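Local coordinates for DegV family protein (Thermus thermophilus, PDB 2DT8) that binds fatty acid, here holding a palmitic acid molecule, and also carries a zinc ion, at residues Thr4-Thr10 / Gly22-Leu28; Phe215-Ala219 / Ser248-Val252; Tyr228-Ser232 / Val257-Gly261; Met124-Arg128 / Tyr276-Leu280. All blocks are in the same frame, centred on the assembly; numbering follows the deposited sequence.

Interaction 1. Residues Thr4-Thr10 / Gly22-Leu28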
loop_
_atom_site.group_PDB
_atom_site.type_symbol
_atom_site.label_atom_id
_atom_site.label_comp_id
_atom_site.label_asym_id
_atom_site.label_seq_id
_atom_site.Cartn_x
_atom_site.Cartn_y
_atom_site.Cartn_z
ATOM N N THR A 4 3.539 -20.638 0.163
ATOM C CA THR A 4 4.507 -19.565 -0.015
ATOM C C THR A 4 3.758 -18.284 -0.380
ATOM O O THR A 4 2.804 -18.304 -1.172
ATOM C CB THR A 4 5.517 -19.913 -1.139
ATOM O OG1 THR A 4 6.376 -20.968 -0.691
ATOM C CG2 THR A 4 6.365 -18.705 -1.511
ATOM N N LEU A 5 4.184 -17.179 0.217
ATOM C CA LEU A 5 3.588 -15.875 -0.039
ATOM C C LEU A 5 4.337 -15.110 -1.111
ATOM O O LEU A 5 5.564 -15.037 -1.099
ATOM C CB LEU A 5 3.603 -15.015 1.217
ATOM C CG LEU A 5 2.518 -15.270 2.244
ATOM C CD1 LEU A 5 2.948 -14.676 3.573
ATOM C CD2 LEU A 5 1.217 -14.651 1.754
ATOM N N VAL A 6 3.569 -14.529 -2.019
ATOM C CA VAL A 6 4.073 -13.699 -3.102
ATOM C C VAL A 6 3.284 -12.393 -3.067
ATOM O O VAL A 6 2.090 -12.381 -2.767
ATOM C CB VAL A 6 3.848 -14.353 -4.493
ATOM C CG1 VAL A 6 4.199 -13.355 -5.613
ATOM C CG2 VAL A 6 4.694 -15.611 -4.618
ATOM N N THR A 7 3.967 -11.284 -3.303
ATOM C CA THR A 7 3.292 -10.002 -3.375
ATOM C C THR A 7 4.001 -9.184 -4.453
ATOM O O THR A 7 4.880 -9.710 -5.143
ATOM C CB THR A 7 3.297 -9.265 -1.994
ATOM O OG1 THR A 7 2.461 -8.101 -2.071
ATOM C CG2 THR A 7 4.713 -8.854 -1.589
ATOM N N ASP A 8 3.599 -7.933 -4.636
ATOM C CA ASP A 8 4.258 -7.078 -5.623
ATOM C C ASP A 8 5.008 -5.977 -4.875
ATOM O O ASP A 8 4.802 -5.783 -3.670
ATOM C CB ASP A 8 3.238 -6.514 -6.617
ATOM C CG ASP A 8 2.200 -5.652 -5.955
ATOM O OD1 ASP A 8 2.545 -4.516 -5.582
ATOM O OD2 ASP A 8 1.041 -6.104 -5.794
ATOM N N SER A 9 5.875 -5.254 -5.580
ATOM C CA SER A 9 6.684 -4.227 -4.938
ATOM C C SER A 9 5.912 -3.083 -4.297
ATOM O O SER A 9 6.443 -2.411 -3.407
ATOM C CB SER A 9 7.712 -3.670 -5.932
ATOM O OG SER A 9 7.094 -2.958 -6.976
ATOM N N THR A 10 4.673 -2.853 -4.720
ATOM C CA THR A 10 3.913 -1.761 -4.127
ATOM C C THR A 10 3.454 -2.054 -2.702
ATOM O O THR A 10 2.835 -1.203 -2.072
ATOM C CB THR A 10 2.687 -1.316 -4.992
ATOM O OG1 THR A 10 1.659 -2.313 -4.952
ATOM C CG2 THR A 10 3.113 -1.064 -6.429
ATOM N N GLY A 22 10.544 -15.014 3.761
ATOM C CA GLY A 22 10.291 -15.822 2.582
ATOM C C GLY A 22 9.208 -15.274 1.677
ATOM O O GLY A 22 8.605 -16.017 0.897
ATOM N N VAL A 23 8.952 -13.976 1.776
ATOM C CA VAL A 23 7.953 -13.340 0.930
ATOM C C VAL A 23 8.645 -13.018 -0.388
ATOM O O VAL A 23 9.684 -12.366 -0.398
ATOM C CB VAL A 23 7.435 -12.037 1.570
ATOM C CG1 VAL A 23 6.542 -11.285 0.586
ATOM C CG2 VAL A 23 6.682 -12.359 2.855
ATOM N N ARG A 24 8.094 -13.493 -1.499
ATOM C CA ARG A 24 8.690 -13.216 -2.800
ATOM C C ARG A 24 8.021 -11.978 -3.375
ATOM O O ARG A 24 6.815 -11.797 -3.248
ATOM C CB ARG A 24 8.526 -14.434 -3.706
ATOM C CG ARG A 24 9.173 -15.666 -3.072
ATOM C CD ARG A 24 9.129 -16.884 -3.962
ATOM N NE ARG A 24 9.740 -18.026 -3.287
ATOM C CZ ARG A 24 10.552 -18.893 -3.878
ATOM N NH1 ARG A 24 10.857 -18.751 -5.161
ATOM N NH2 ARG A 24 11.060 -19.901 -3.185
ATOM N N VAL A 25 8.812 -11.114 -3.999
ATOM C CA VAL A 25 8.277 -9.874 -4.530
ATOM C C VAL A 25 8.449 -9.723 -6.034
ATOM O O VAL A 25 9.548 -9.859 -6.567
ATOM C CB VAL A 25 8.940 -8.671 -3.822
ATOM C CG1 VAL A 25 8.322 -7.365 -4.312
ATOM C CG2 VAL A 25 8.789 -8.805 -2.316
ATOM N N VAL A 26 7.340 -9.442 -6.710
ATOM C CA VAL A 26 7.332 -9.230 -8.153
ATOM C C VAL A 26 7.351 -7.712 -8.313
ATOM O O VAL A 26 6.454 -7.020 -7.837
ATOM C CB VAL A 26 6.055 -9.812 -8.780
ATOM C CG1 VAL A 26 6.034 -9.527 -10.269
ATOM C CG2 VAL A 26 5.983 -11.328 -8.507
ATOM N N PRO A 27 8.376 -7.170 -8.984
ATOM C CA PRO A 27 8.442 -5.716 -9.150
ATOM C C PRO A 27 7.536 -5.056 -10.167
ATOM O O PRO A 27 7.170 -5.658 -11.175
ATOM C CB PRO A 27 9.909 -5.484 -9.505
ATOM C CG PRO A 27 10.237 -6.684 -10.319
ATOM C CD PRO A 27 9.581 -7.822 -9.528
ATOM N N LEU A 28 7.157 -3.817 -9.859
ATOM C CA LEU A 28 6.417 -2.974 -10.785
ATOM C C LEU A 28 7.488 -1.984 -11.261
ATOM O O LEU A 28 8.612 -1.957 -10.718
ATOM C CB LEU A 28 5.244 -2.252 -10.121
ATOM C CG LEU A 28 3.945 -3.069 -10.225
ATOM C CD1 LEU A 28 3.905 -4.144 -9.140
ATOM C CD2 LEU A 28 2.733 -2.154 -10.126
HETATM O O HOH W 1 6.449 -17.379 2.103
#
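Leu-28 CD1 packs against Asp-8 CB at 3.5 Å and stands well out of the plane of the Asp-8 carboxylate, 3.9 Å from Asp-8 CG. OD1 of that group uses its anti lone pair to accept Thr-10 N at 2.8 Å, closing an Asx turn, while OD2 takes His-87 ND1 and Ile-88 N. With an alanine here, the turn would probably lose its acceptor and the donors on His-87 and Ile-88 would go without this mate. The second flat group, the Arg-24 guanidinium, meets Thr-4 CG2 obliquely at NE. The evidence for strand pairing is in the backbone: Arg-24 N binds Leu-5 O, Thr-7 N binds Arg-24 O, and Val-26 N binds Thr-7 O. Ser-9 N then reaches Val-26 O at 2.9 Å from above the carbonyl plane, 37° out of it, as the strand gives way to a 3-10 turn. Ser-9 OG, at chi1 67° set between its own N and carbonyl carbon, points across to accept Leu-28 N at 3.0 Å; it also bonds Asp-39 OD2. Val-6 CG1 packs on Val-26 CG2 on the face carrying Asp-8, toward helix 66-76. On the Thr-7 side, Thr-7 CG2 touches Val-23 CG1 at 3.7 Å, with Val-126 of helix 120-135 beyond. Leu-28 touches the palmitic acid, which puts this part of strand 24-32 at the lipid site. Parallel strands linked through helix 15-18 make this a beta-alpha-beta unit.

Interaction 2. Residues Phe215-Ala219 / Ser248-Val252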
loop_
_atom_site.group_PDB
_atom_site.type_symbol
_atom_site.label_atom_id
_atom_site.label_comp_id
_atom_site.label_asym_id
_atom_site.label_seq_id
_atom_site.Cartn_x
_atom_site.Cartn_y
_atom_site.Cartn_z
ATOM N N PHE A 215 -9.407 8.221 13.297
ATOM C CA PHE A 215 -8.779 7.038 13.864
ATOM C C PHE A 215 -9.402 6.621 15.188
ATOM O O PHE A 215 -9.664 5.437 15.411
ATOM C CB PHE A 215 -7.284 7.275 14.069
ATOM C CG PHE A 215 -6.554 6.089 14.629
ATOM C CD1 PHE A 215 -6.524 4.881 13.933
ATOM C CD2 PHE A 215 -5.889 6.176 15.847
ATOM C CE1 PHE A 215 -5.838 3.779 14.443
ATOM C CE2 PHE A 215 -5.199 5.078 16.363
ATOM C CZ PHE A 215 -5.173 3.883 15.661
ATOM N N ARG A 216 -9.624 7.585 16.074
ATOM C CA ARG A 216 -10.229 7.271 17.361
ATOM C C ARG A 216 -11.624 6.675 17.164
ATOM O O ARG A 216 -11.991 5.712 17.841
ATOM C CB ARG A 216 -10.310 8.525 18.236
ATOM C CG ARG A 216 -8.986 8.935 18.861
ATOM C CD ARG A 216 -9.176 10.181 19.724
ATOM N NE ARG A 216 -7.941 10.641 20.356
ATOM C CZ ARG A 216 -7.391 10.083 21.431
ATOM N NH1 ARG A 216 -7.961 9.034 22.007
ATOM N NH2 ARG A 216 -6.266 10.580 21.932
ATOM N N ALA A 217 -12.395 7.246 16.242
ATOM C CA ALA A 217 -13.739 6.749 15.954
ATOM C C ALA A 217 -13.662 5.303 15.464
ATOM O O ALA A 217 -14.424 4.444 15.917
ATOM C CB ALA A 217 -14.412 7.620 14.907
ATOM N N TRP A 218 -12.742 5.033 14.541
ATOM C CA TRP A 218 -12.565 3.679 14.012
ATOM C C TRP A 218 -12.038 2.709 15.077
ATOM O O TRP A 218 -12.432 1.536 15.115
ATOM C CB TRP A 218 -11.577 3.694 12.834
ATOM C CG TRP A 218 -11.186 2.328 12.362
ATOM C CD1 TRP A 218 -11.848 1.550 11.453
ATOM C CD2 TRP A 218 -10.081 1.547 12.829
ATOM N NE1 TRP A 218 -11.224 0.337 11.329
ATOM C CE2 TRP A 218 -10.131 0.305 12.156
ATOM C CE3 TRP A 218 -9.042 1.777 13.742
ATOM C CZ2 TRP A 218 -9.203 -0.711 12.384
ATOM C CZ3 TRP A 218 -8.113 0.768 13.970
ATOM C CH2 TRP A 218 -8.197 -0.462 13.285
ATOM N N ALA A 219 -11.149 3.200 15.939
ATOM C CA ALA A 219 -10.506 2.389 16.977
ATOM C C ALA A 219 -11.391 1.893 18.121
ATOM O O ALA A 219 -11.000 0.973 18.851
ATOM C CB ALA A 219 -9.319 3.165 17.563
ATOM N N SER A 248 -1.997 8.878 21.921
ATOM C CA SER A 248 -3.452 8.987 21.983
ATOM C C SER A 248 -4.077 8.174 23.114
ATOM O O SER A 248 -5.234 8.394 23.477
ATOM C CB SER A 248 -4.065 8.522 20.660
ATOM O OG SER A 248 -3.859 7.131 20.495
ATOM N N GLY A 249 -3.318 7.232 23.659
ATOM C CA GLY A 249 -3.848 6.393 24.712
ATOM C C GLY A 249 -4.542 5.170 24.130
ATOM O O GLY A 249 -5.068 4.342 24.871
ATOM N N LEU A 250 -4.573 5.066 22.802
ATOM C CA LEU A 250 -5.179 3.901 22.153
ATOM C C LEU A 250 -4.125 2.796 22.237
ATOM O O LEU A 250 -2.930 3.082 22.317
ATOM C CB LEU A 250 -5.549 4.214 20.700
ATOM C CG LEU A 250 -6.679 5.245 20.584
ATOM C CD1 LEU A 250 -6.979 5.533 19.128
ATOM C CD2 LEU A 250 -7.926 4.726 21.289
ATOM N N PRO A 251 -4.547 1.520 22.232
ATOM C CA PRO A 251 -3.621 0.384 22.326
ATOM C C PRO A 251 -2.912 -0.022 21.032
ATOM O O PRO A 251 -3.165 -1.092 20.477
ATOM C CB PRO A 251 -4.504 -0.730 22.881
ATOM C CG PRO A 251 -5.822 -0.443 22.229
ATOM C CD PRO A 251 -5.949 1.066 22.299
ATOM N N VAL A 252 -2.008 0.833 20.569
ATOM C CA VAL A 252 -1.246 0.581 19.342
ATOM C C VAL A 252 0.035 -0.163 19.716
ATOM O O VAL A 252 0.969 0.425 20.283
ATOM C CB VAL A 252 -0.908 1.913 18.640
ATOM C CG1 VAL A 252 -0.182 1.665 17.328
ATOM C CG2 VAL A 252 -2.194 2.683 18.393
#
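Leu-250 pushes its CD1 methyl against helix 204-219, where it meets Phe-215 CE2 at 3.3 Å, a tight approach, and Ala-219 CB at 3.7 Å. The leucine chain sets CG opposite its own carbonyl carbon (chi1 -67°) and then runs extended, which carries CD1 to the helix. Phe-215 has CG opposite its backbone N, and its ring passes the leucine in the reverse direction. Val-252 CG2 sits at the edge of that ring, near its plane, 4.2 Å from CZ. Phe-154 and Phe-275 add edge-to-face ring contacts from outside the two segments.

Arg-216 lies one residue on and takes a different route. Its chain is extended from CG to NE, passing Leu-250 CD1 at CG, and a turn at chi4 (-78°) brings the guanidinium onto the carbonyl of Ser-248. NH2 donates to Ser-248 O at 2.9 Å, in the carbonyl plane and on a lone pair, though the oxygen is tilted 20° out of the guanidinium plane; NH1 adds a weak bond to the same oxygen. Ser-248 CB lies over one guanidinium face, 3.3 Å from NH2. The serine OG turns back instead, accepting Leu-250 N at 3.2 Å in an ST turn and also bonding Val-245 O.

Gly-249, with positive phi, leads the chain out of helix 236-247. One good and one weak N-H bond to the same carbonyl, just past that helix, bring a positive charge to its C-terminal end, where the helix dipole would probably favour it, while Leu-250 CD1, nearer helix 204-219, packs by apolar contact.

Interaction 3. Residues Tyr228-Ser232 / Val257-Gly261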
loop_
_atom_site.group_PDB
_atom_site.type_symbol
_atom_site.label_atom_id
_atom_site.label_comp_id
_atom_site.label_asym_id
_atom_site.label_seq_id
_atom_site.Cartn_x
_atom_site.Cartn_y
_atom_site.Cartn_z
ATOM N N TYR A 228 0.573 1.295 10.442
ATOM C CA TYR A 228 1.675 1.323 9.501
ATOM C C TYR A 228 1.733 2.746 8.865
ATOM O O TYR A 228 0.824 3.171 8.163
ATOM C CB TYR A 228 1.432 0.233 8.425
ATOM C CG TYR A 228 1.383 -1.088 9.106
ATOM C CD1 TYR A 228 0.208 -1.508 9.721
ATOM C CD2 TYR A 228 2.517 -1.899 9.158
ATOM C CE1 TYR A 228 0.163 -2.729 10.378
ATOM C CE2 TYR A 228 2.475 -3.116 9.823
ATOM C CZ TYR A 228 1.307 -3.527 10.437
ATOM O OH TYR A 228 1.259 -4.733 11.109
ATOM N N PHE A 229 2.855 3.423 9.169
ATOM C CA PHE A 229 2.961 4.791 8.704
ATOM C C PHE A 229 3.800 4.902 7.437
ATOM O O PHE A 229 4.796 4.203 7.273
ATOM C CB PHE A 229 3.589 5.645 9.814
ATOM C CG PHE A 229 2.743 5.717 11.051
ATOM C CD1 PHE A 229 2.750 4.674 11.978
ATOM C CD2 PHE A 229 1.896 6.793 11.256
ATOM C CE1 PHE A 229 1.914 4.716 13.096
ATOM C CE2 PHE A 229 1.054 6.845 12.373
ATOM C CZ PHE A 229 1.068 5.800 13.292
ATOM N N LEU A 230 3.389 5.814 6.565
ATOM C CA LEU A 230 4.031 6.004 5.270
ATOM C C LEU A 230 4.247 7.476 4.914
ATOM O O LEU A 230 3.488 8.355 5.302
ATOM C CB LEU A 230 3.130 5.405 4.183
ATOM C CG LEU A 230 2.884 3.898 4.313
ATOM C CD1 LEU A 230 1.595 3.505 3.603
ATOM C CD2 LEU A 230 4.091 3.152 3.749
ATOM N N TYR A 231 5.365 7.686 4.199
ATOM C CA TYR A 231 5.636 9.039 3.753
ATOM C C TYR A 231 6.512 9.173 2.505
ATOM O O TYR A 231 7.154 8.230 2.061
ATOM C CB TYR A 231 6.491 9.830 4.799
ATOM C CG TYR A 231 7.843 9.219 4.900
ATOM C CD1 TYR A 231 8.038 8.089 5.689
ATOM C CD2 TYR A 231 8.925 9.779 4.220
ATOM C CE1 TYR A 231 9.297 7.519 5.793
ATOM C CE2 TYR A 231 10.187 9.216 4.331
ATOM C CZ TYR A 231 10.376 8.093 5.118
ATOM O OH TYR A 231 11.628 7.519 5.224
ATOM N N SER A 232 6.467 10.402 1.961
ATOM C CA SER A 232 7.286 10.649 0.791
ATOM C C SER A 232 7.666 12.083 1.165
ATOM O O SER A 232 6.851 12.867 1.635
ATOM C CB SER A 232 6.567 10.775 -0.628
ATOM O OG SER A 232 5.661 11.879 -0.584
ATOM N N VAL A 257 7.177 2.243 10.290
ATOM C CA VAL A 257 7.266 3.417 9.423
ATOM C C VAL A 257 8.172 3.111 8.239
ATOM O O VAL A 257 9.269 2.587 8.409
ATOM C CB VAL A 257 7.872 4.636 10.166
ATOM C CG1 VAL A 257 7.819 5.877 9.277
ATOM C CG2 VAL A 257 7.133 4.866 11.466
ATOM N N ASN A 258 7.709 3.421 7.035
ATOM C CA ASN A 258 8.521 3.207 5.848
ATOM C C ASN A 258 8.182 4.273 4.839
ATOM O O ASN A 258 7.122 4.905 4.900
ATOM C CB ASN A 258 8.270 1.821 5.220
ATOM C CG ASN A 258 9.367 1.410 4.225
ATOM O OD1 ASN A 258 10.463 1.978 4.214
ATOM N ND2 ASN A 258 9.080 0.406 3.409
ATOM N N GLU A 259 9.108 4.488 3.921
ATOM C CA GLU A 259 8.880 5.430 2.845
ATOM C C GLU A 259 8.019 4.697 1.816
ATOM O O GLU A 259 8.049 3.467 1.715
ATOM C CB GLU A 259 10.211 5.830 2.199
ATOM C CG GLU A 259 10.048 6.808 1.051
ATOM C CD GLU A 259 11.362 7.343 0.509
ATOM O OE1 GLU A 259 12.429 6.742 0.760
ATOM O OE2 GLU A 259 11.312 8.376 -0.188
ATOM N N LEU A 260 7.227 5.466 1.077
ATOM C CA LEU A 260 6.416 4.925 -0.002
ATOM C C LEU A 260 7.369 4.497 -1.108
ATOM O O LEU A 260 8.461 5.073 -1.262
ATOM C CB LEU A 260 5.527 6.020 -0.587
ATOM C CG LEU A 260 4.345 6.525 0.226
ATOM C CD1 LEU A 260 3.758 7.752 -0.453
ATOM C CD2 LEU A 260 3.305 5.418 0.323
ATOM N N GLY A 261 6.972 3.497 -1.878
ATOM C CA GLY A 261 7.793 3.096 -3.001
ATOM C C GLY A 261 7.642 4.112 -4.128
ATOM O O GLY A 261 6.699 4.914 -4.151
#
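Strands 225-231 and 252-259 are parallel neighbours in a beta-alpha-beta unit connected through helix 236-247, and here Phe-229, Leu-230 and Tyr-231 pair in turn with Val-257, Asn-258 and Glu-259. The second strand is the outermost of its sheet within the chain, and the short strand axes approach to 4.9 Å with a 27° angle between them. Backbone bonds document the register: Asn-258 N to Phe-229 O at 3.0 Å, Leu-260 N to Tyr-231 O at 2.9 Å, and between them a weak Tyr-231 N to Asn-258 O bond.

Side chains divide between the two faces. On one, Leu-230 and Leu-260 cross at about a right angle, Leu-230 CB meeting Leu-260 CD2 at 3.9 Å, and Leu-230 also touches the palmitic acid. Asn-258 belongs to this face too and sends ND2 to Asp-12 O, outside the pair. On the other, Val-257 CG2 packs on Phe-229 CB at 4.0 Å, while the phenyl ring leads away to stack with Phe-275; Val-238 of helix 236-247 touches both Phe-229 and Tyr-231.

Tyr-231 reaches across to the neighbouring strand. With chi1 at 66°, CG falls between the backbone N and the carbonyl carbon, and the ring is swung over that strand. Glu-259 extends past it, its carboxylate plane nearly parallel to that of the ring, and Glu-259 CB lies 3.7 Å from Tyr-231 CZ. Over the ring face sits Glu-259 CA, a CH-pi contact 3.9 Å from the Tyr-231 ring centroid and 21° off its normal.

Interaction 4. Residues Met124-Arg128 / Tyr276-Leu280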
loop_
_atom_site.group_PDB
_atom_site.type_symbol
_atom_site.label_atom_id
_atom_site.label_comp_id
_atom_site.label_asym_id
_atom_site.label_seq_id
_atom_site.Cartn_x
_atom_site.Cartn_y
_atom_site.Cartn_z
HETATM N N MSE A 124 0.872 -4.928 5.271
HETATM C CA MSE A 124 0.431 -5.381 6.593
HETATM C C MSE A 124 -0.370 -6.670 6.483
HETATM O O MSE A 124 -0.325 -7.506 7.387
HETATM C CB MSE A 124 -0.407 -4.316 7.303
HETATM C CG MSE A 124 -1.777 -4.100 6.705
HETATM SE SE MSE A 124 -2.618 -2.556 7.497
HETATM C CE MSE A 124 -4.399 -2.881 6.844
HETATM N N MSE A 125 -1.103 -6.838 5.382
HETATM C CA MSE A 125 -1.874 -8.064 5.200
HETATM C C MSE A 125 -0.927 -9.222 4.875
HETATM O O MSE A 125 -1.148 -10.358 5.297
HETATM C CB MSE A 125 -2.921 -7.880 4.104
HETATM C CG MSE A 125 -3.928 -6.815 4.467
HETATM SE SE MSE A 125 -5.450 -6.822 3.314
HETATM C CE MSE A 125 -6.142 -5.081 3.693
ATOM N N VAL A 126 0.134 -8.942 4.124
ATOM C CA VAL A 126 1.125 -9.969 3.819
ATOM C C VAL A 126 1.754 -10.429 5.138
ATOM O O VAL A 126 1.902 -11.623 5.380
ATOM C CB VAL A 126 2.229 -9.411 2.884
ATOM C CG1 VAL A 126 3.387 -10.383 2.781
ATOM C CG2 VAL A 126 1.649 -9.146 1.524
ATOM N N LEU A 127 2.103 -9.475 5.994
ATOM C CA LEU A 127 2.700 -9.810 7.278
ATOM C C LEU A 127 1.731 -10.595 8.167
ATOM O O LEU A 127 2.141 -11.528 8.854
ATOM C CB LEU A 127 3.159 -8.537 7.992
ATOM C CG LEU A 127 4.304 -7.784 7.303
ATOM C CD1 LEU A 127 4.565 -6.490 8.060
ATOM C CD2 LEU A 127 5.572 -8.634 7.241
ATOM N N ARG A 128 0.449 -10.238 8.145
ATOM C CA ARG A 128 -0.530 -10.949 8.971
ATOM C C ARG A 128 -0.686 -12.382 8.462
ATOM O O ARG A 128 -0.754 -13.323 9.255
ATOM C CB ARG A 128 -1.874 -10.228 8.935
ATOM C CG ARG A 128 -2.994 -10.916 9.714
ATOM C CD ARG A 128 -2.641 -11.136 11.172
ATOM N NE ARG A 128 -3.831 -11.563 11.916
ATOM C CZ ARG A 128 -3.799 -12.159 13.104
ATOM N NH1 ARG A 128 -2.640 -12.408 13.694
ATOM N NH2 ARG A 128 -4.930 -12.511 13.703
ATOM N N TYR A 276 -1.804 3.224 7.652
ATOM C CA TYR A 276 -2.842 2.223 7.501
ATOM C C TYR A 276 -2.849 1.578 8.888
ATOM O O TYR A 276 -1.907 1.696 9.661
ATOM C CB TYR A 276 -2.286 1.127 6.530
ATOM C CG TYR A 276 -3.012 1.170 5.233
ATOM C CD1 TYR A 276 -4.236 0.519 5.101
ATOM C CD2 TYR A 276 -2.468 1.844 4.139
ATOM C CE1 TYR A 276 -4.915 0.549 3.892
ATOM C CE2 TYR A 276 -3.142 1.864 2.926
ATOM C CZ TYR A 276 -4.358 1.217 2.800
ATOM O OH TYR A 276 -5.045 1.251 1.603
ATOM N N ALA A 277 -3.983 0.903 9.147
ATOM C CA ALA A 277 -4.090 0.239 10.432
ATOM C C ALA A 277 -5.218 -0.948 10.571
ATOM O O ALA A 277 -6.144 -0.911 9.767
ATOM C CB ALA A 277 -4.449 1.109 11.730
ATOM N N TYR A 278 -5.051 -1.933 11.443
ATOM C CA TYR A 278 -6.064 -2.975 11.611
ATOM C C TYR A 278 -5.942 -3.469 13.037
ATOM O O TYR A 278 -4.988 -3.119 13.737
ATOM C CB TYR A 278 -5.911 -4.145 10.627
ATOM C CG TYR A 278 -4.760 -5.086 10.887
ATOM C CD1 TYR A 278 -3.492 -4.818 10.375
ATOM C CD2 TYR A 278 -4.945 -6.260 11.620
ATOM C CE1 TYR A 278 -2.439 -5.692 10.580
ATOM C CE2 TYR A 278 -3.889 -7.145 11.837
ATOM C CZ TYR A 278 -2.637 -6.854 11.314
ATOM O OH TYR A 278 -1.585 -7.706 11.530
ATOM N N SER A 279 -6.912 -4.255 13.478
ATOM C CA SER A 279 -6.889 -4.775 14.838
ATOM C C SER A 279 -7.047 -6.277 14.840
ATOM O O SER A 279 -7.456 -6.874 13.839
ATOM C CB SER A 279 -7.999 -4.136 15.671
ATOM O OG SER A 279 -9.278 -4.502 15.180
ATOM N N LEU A 280 -6.710 -6.894 15.969
ATOM C CA LEU A 280 -6.819 -8.339 16.089
ATOM C C LEU A 280 -7.034 -8.758 17.534
ATOM O O LEU A 280 -7.041 -7.866 18.411
ATOM C CB LEU A 280 -5.561 -9.020 15.538
ATOM C CG LEU A 280 -4.226 -8.806 16.259
ATOM C CD1 LEU A 280 -3.210 -9.793 15.715
ATOM C CD2 LEU A 280 -3.735 -7.381 16.081
ATOM O OXT LEU A 280 -7.192 -9.976 17.762
HETATM O O HOH W 2 0.489 -7.214 10.058
#
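A Met-aromatic contact joins helix 120-135 to strand 273-279 beside the lipid site: Met-124, present as selenomethionine, sets SE between Tyr-276 and Tyr-278, and Tyr-276 itself touches the palmitic acid. SE is 3.8 Å from Tyr-276 CB and comes to the edge of the Tyr-278 ring, near its plane, 5.1 Å from the ring centroid. Toward the Tyr-276 ring its approach is oblique. The Met-124 chain runs extended beyond CG, so that CE continues to Tyr-276 CD1 and Ala-277 O.

A water in the plane of the Tyr-278 ring, at its edge, adds a polar link, donating to Met-124 O at 2.8 Å and lying 2.6 Å from Tyr-278 OH. That hydroxyl also bonds Arg-226 NH1. Arg-128 CB lies 3.6 Å from Tyr-278 OH, and the bend at chi2 (57°) brings CD back to the same distance from that oxygen. Its guanidinium then passes under Leu-280 CD1, which stands 3.3 Å above one face, while salt bridges to Glu-131 and Glu-145 hold the charged end. An alanine in place of Arg-128 would be likely to leave both carboxylates without this cation and the C-terminal leucine methyl without the flat surface beneath it.

Tyr-228 of the adjacent strand 225-231 touches both Met-124 and Tyr-278, and Leu-149 of helix 139-151 reaches Arg-128 and Tyr-278, so the contact lies where two helices meet this pair of strands.

In the fold
Interaction 1 comes first along the chain; 124-128 then opens interaction 4, the segments of interactions 2 and 3 alternate, and 276-280 closes interaction 4 at the C-terminus. Interactions 1 and 2 lie on opposite sides of the chain's centre, 30 Å apart between centres. Interaction 4 touches all the others: Val-126 packs on Leu-5, Thr-7 and Val-23, Trp-218 and Phe-215 reach its strand, and Tyr-228 N lies 2.6 Å from Tyr-276 O, a probable hydrogen bond between neighbouring strands. Interactions 1 and 3 belong to separate sheets, with helix 120-135 touching both. Since palmitic acid touches Leu-28, Leu-230 and Tyr-276, the lipid is touched by residues of both sheets.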